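Local atomic coordinates of NADP-dependent alcohol dehydrogenase 6 (Saccharomyces cerevisiae, PDB entry 1PIW), a protein that reduces a broad range of aromatic and aliphatic aldehydes to the corresponding alcohols with NADPH, as a zinc-dependent medium-chain alcohol dehydrogenase. Residues Tyr207-Ser213 and His226-Glu232. Numbering follows the deposited sequence.
Sequences YVISRSS and HYIATLE. With NAP (NADP nicotinamide-adenine-dinucleotide phosphate), chain E.
Two parallel strands, 207-210 and 226-229, have axes 4.8 Å apart and 15° between their directions, V208 level with Y227, I209 with I228 and S210 with A229 (each CA-CA 5.0 Å). V208 faces 226-232 with both backbone polar atoms, giving N to H226 O (3.0 Å) and taking I228 N on its O (3.1 Å). S210 repeats this, N to I228 O (3.0 Å) and O from T230 N (2.8 Å) and, weakly, T230 OG1 (3.4 Å). I209, between them, turns its backbone to I185 and G187, on and just past strand 182-186. Beyond the strands R211 O accepts L231 N (3.0 Å), while E232 N reaches back to A229 O (2.6 Å). Joined by helix 216-222, the strands form a right-handed beta-alpha-beta unit of the Rossmann domain, with 226-229 at the sheet edge. Strand 205-210 ends at the 2'-phosphate that distinguishes NADP from NAD: S210 OG (chi1 t) donates to NAP O3X (2.8 Å). R211 NH1 is modelled too close to that phosphate for its bonding to be read; R211 NE makes a long, weak ion pair with D256, and adenine N3A lies over one guanidinium face. On the sheet face of V208 and S210, the Y227 ring (chi1 t) passes V208 CG1, 3.8 Å from Y227 CE1, so that its OH donates to S212 O (3.1 Å). On the other face, I228 CD1 sits 4.1 Å from both Y207 CD2 and I209 CG1; H226 CB lies 4.0 Å above the Y207 ring centroid, the imidazole edge turned to that ring. S213 OG, also bonded to R216, donates to the less certainly placed E232 OE2 (2.6 Å).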
loop_
_atom_site.group_PDB
_atom_site.type_symbol
_atom_site.label_atom_id
_atom_site.label_comp_id
_atom_site.label_asym_id
_atom_site.label_seq_id
_atom_site.Cartn_x
_atom_site.Cartn_y
_atom_site.Cartn_z
ATOM N N TYR A 207 1.400 0.242 -19.712
ATOM C CA TYR A 207 2.053 1.506 -20.005
ATOM C C TYR A 207 3.509 1.357 -19.579
ATOM O O TYR A 207 3.774 0.943 -18.453
ATOM C CB TYR A 207 1.422 2.631 -19.181
ATOM C CG TYR A 207 0.134 3.201 -19.733
ATOM C CD1 TYR A 207 -0.882 2.369 -20.188
ATOM C CD2 TYR A 207 -0.083 4.585 -19.769
ATOM C CE1 TYR A 207 -2.088 2.896 -20.664
ATOM C CE2 TYR A 207 -1.284 5.121 -20.241
ATOM C CZ TYR A 207 -2.282 4.269 -20.686
ATOM O OH TYR A 207 -3.483 4.770 -21.141
ATOM N N VAL A 208 4.463 1.657 -20.458
ATOM C CA VAL A 208 5.860 1.570 -20.047
ATOM C C VAL A 208 6.196 2.963 -19.567
ATOM O O VAL A 208 5.848 3.939 -20.216
ATOM C CB VAL A 208 6.792 1.160 -21.198
ATOM C CG1 VAL A 208 8.227 1.427 -20.824
ATOM C CG2 VAL A 208 6.643 -0.326 -21.469
ATOM N N ILE A 209 6.852 3.063 -18.420
ATOM C CA ILE A 209 7.175 4.367 -17.873
ATOM C C ILE A 209 8.664 4.529 -17.645
ATOM O O ILE A 209 9.201 4.145 -16.601
ATOM C CB ILE A 209 6.407 4.593 -16.560
ATOM C CG1 ILE A 209 4.905 4.458 -16.834
ATOM C CG2 ILE A 209 6.734 5.968 -15.982
ATOM C CD1 ILE A 209 4.042 4.463 -15.597
ATOM N N SER A 210 9.328 5.116 -18.637
ATOM C CA SER A 210 10.768 5.330 -18.575
ATOM C C SER A 210 11.069 6.810 -18.423
ATOM O O SER A 210 10.163 7.636 -18.441
ATOM C CB SER A 210 11.416 4.793 -19.846
ATOM O OG SER A 210 12.817 4.805 -19.725
ATOM N N ARG A 211 12.338 7.157 -18.264
ATOM C CA ARG A 211 12.682 8.561 -18.126
ATOM C C ARG A 211 13.159 9.195 -19.435
ATOM O O ARG A 211 12.739 10.291 -19.771
ATOM C CB ARG A 211 13.700 8.757 -16.987
ATOM C CG ARG A 211 14.734 7.657 -16.806
ATOM C CD ARG A 211 15.371 7.756 -15.420
ATOM N NE ARG A 211 16.683 7.110 -15.365
ATOM C CZ ARG A 211 16.910 5.841 -15.692
ATOM N NH1 ARG A 211 15.909 5.076 -16.091
ATOM N NH2 ARG A 211 18.138 5.344 -15.646
ATOM N N SER A 212 14.019 8.515 -20.179
ATOM C CA SER A 212 14.471 9.065 -21.453
ATOM C C SER A 212 13.503 8.554 -22.522
ATOM O O SER A 212 12.581 7.804 -22.215
ATOM C CB SER A 212 15.897 8.606 -21.779
ATOM O OG SER A 212 15.907 7.502 -22.675
ATOM N N SER A 213 13.714 8.947 -23.772
ATOM C CA SER A 213 12.840 8.519 -24.857
ATOM C C SER A 213 13.453 7.389 -25.672
ATOM O O SER A 213 12.820 6.866 -26.592
ATOM C CB SER A 213 12.545 9.699 -25.783
ATOM O OG SER A 213 11.155 9.925 -25.897
ATOM N N HIS A 226 1.079 1.964 -24.548
ATOM C CA HIS A 226 1.496 3.340 -24.536
ATOM C C HIS A 226 2.802 3.502 -23.803
ATOM O O HIS A 226 3.165 2.657 -22.985
ATOM C CB HIS A 226 0.452 4.244 -23.925
ATOM C CG HIS A 226 0.664 5.676 -24.286
ATOM N ND1 HIS A 226 0.695 6.691 -23.352
ATOM C CD2 HIS A 226 0.918 6.254 -25.483
ATOM C CE1 HIS A 226 0.962 7.833 -23.958
ATOM N NE2 HIS A 226 1.101 7.595 -25.251
ATOM N N TYR A 227 3.491 4.602 -24.105
ATOM C CA TYR A 227 4.806 4.915 -23.552
ATOM C C TYR A 227 4.867 6.311 -22.961
ATOM O O TYR A 227 4.237 7.221 -23.468
ATOM C CB TYR A 227 5.842 4.808 -24.669
ATOM C CG TYR A 227 7.289 4.905 -24.235
ATOM C CD1 TYR A 227 8.005 3.763 -23.860
ATOM C CD2 TYR A 227 7.957 6.131 -24.245
ATOM C CE1 TYR A 227 9.351 3.843 -23.514
ATOM C CE2 TYR A 227 9.305 6.222 -23.901
ATOM C CZ TYR A 227 9.996 5.077 -23.538
ATOM O OH TYR A 227 11.328 5.166 -23.200
ATOM N N ILE A 228 5.653 6.478 -21.906
ATOM C CA ILE A 228 5.806 7.765 -21.239
ATOM C C ILE A 228 7.277 7.992 -20.933
ATOM O O ILE A 228 7.987 7.057 -20.556
ATOM C CB ILE A 228 5.055 7.795 -19.896
ATOM C CG1 ILE A 228 3.560 7.577 -20.117
ATOM C CG2 ILE A 228 5.319 9.103 -19.184
ATOM C CD1 ILE A 228 2.787 7.388 -18.826
ATOM N N ALA A 229 7.735 9.231 -21.081
ATOM C CA ALA A 229 9.130 9.558 -20.799
ATOM C C ALA A 229 9.220 10.701 -19.800
ATOM O O ALA A 229 9.175 11.875 -20.166
ATOM C CB ALA A 229 9.862 9.921 -22.074
ATOM N N THR A 230 9.342 10.321 -18.532
ATOM C CA THR A 230 9.447 11.239 -17.404
ATOM C C THR A 230 10.133 12.560 -17.695
ATOM O O THR A 230 9.545 13.624 -17.491
ATOM C CB THR A 230 10.183 10.560 -16.243
ATOM O OG1 THR A 230 9.359 9.509 -15.728
ATOM C CG2 THR A 230 10.499 11.558 -15.131
ATOM N N LEU A 231 11.377 12.491 -18.159
ATOM C CA LEU A 231 12.148 13.697 -18.455
ATOM C C LEU A 231 11.450 14.624 -19.440
ATOM O O LEU A 231 11.753 15.812 -19.492
ATOM C CB LEU A 231 13.544 13.334 -18.983
ATOM C CG LEU A 231 14.482 12.622 -18.000
ATOM C CD1 LEU A 231 15.764 12.232 -18.694
ATOM C CD2 LEU A 231 14.783 13.522 -16.831
ATOM N N GLU A 232 10.499 14.088 -20.196
ATOM C CA GLU A 232 9.779 14.878 -21.184
ATOM C C GLU A 232 8.378 15.288 -20.764
ATOM O O GLU A 232 7.651 15.882 -21.568
ATOM C CB GLU A 232 9.681 14.097 -22.492
ATOM C CG GLU A 232 11.008 13.885 -23.180
ATOM C CD GLU A 232 10.881 13.041 -24.421
ATOM O OE1 GLU A 232 9.973 13.316 -25.233
ATOM O OE2 GLU A 232 11.692 12.108 -24.591
HETATM P PA NAP E . 18.497 -4.001 -15.216
HETATM O O1A NAP E . 19.488 -3.827 -14.216
HETATM O O2A NAP E . 18.664 -4.732 -16.549
HETATM O O5B NAP E . 17.907 -2.558 -15.570
HETATM C C5B NAP E . 17.387 -1.732 -14.494
HETATM C C4B NAP E . 16.563 -0.703 -15.289
HETATM O O4B NAP E . 15.923 0.241 -14.311
HETATM C C3B NAP E . 17.359 0.253 -16.221
HETATM O O3B NAP E . 17.393 -0.333 -17.532
HETATM C C2B NAP E . 16.582 1.551 -16.125
HETATM O O2B NAP E . 15.433 1.611 -16.961
HETATM C C1B NAP E . 16.166 1.613 -14.629
HETATM N N9A NAP E . 17.208 2.330 -13.841
HETATM C C8A NAP E . 18.557 2.106 -13.628
HETATM N N7A NAP E . 19.149 3.005 -12.848
HETATM C C5A NAP E . 18.121 3.881 -12.527
HETATM C C6A NAP E . 18.136 5.047 -11.725
HETATM N N6A NAP E . 19.189 5.573 -11.083
HETATM N N1A NAP E . 16.931 5.743 -11.573
HETATM C C2A NAP E . 15.760 5.290 -12.197
HETATM N N3A NAP E . 15.710 4.147 -12.995
HETATM C C4A NAP E . 16.919 3.470 -13.132
HETATM O O3 NAP E . 17.209 -4.664 -14.609
HETATM P PN NAP E . 16.952 -5.681 -13.452
HETATM O O1N NAP E . 17.958 -6.747 -13.452
HETATM O O2N NAP E . 15.550 -6.085 -13.625
HETATM O O5D NAP E . 17.151 -4.793 -12.179
HETATM C C5D NAP E . 17.400 -5.473 -10.945
HETATM C C4D NAP E . 16.755 -4.698 -9.853
HETATM O O4D NAP E . 15.651 -5.498 -9.366
HETATM C C3D NAP E . 17.709 -4.494 -8.650
HETATM O O3D NAP E . 17.570 -3.190 -8.055
HETATM C C2D NAP E . 17.336 -5.630 -7.726
HETATM O O2D NAP E . 17.628 -5.362 -6.378
HETATM C C1D NAP E . 15.877 -5.800 -7.949
HETATM P P2B NAP E . 14.971 2.931 -17.746
HETATM O O1X NAP E . 14.177 3.746 -16.744
HETATM O O2X NAP E . 16.276 3.539 -18.101
HETATM O O3X NAP E . 14.116 2.443 -18.870
#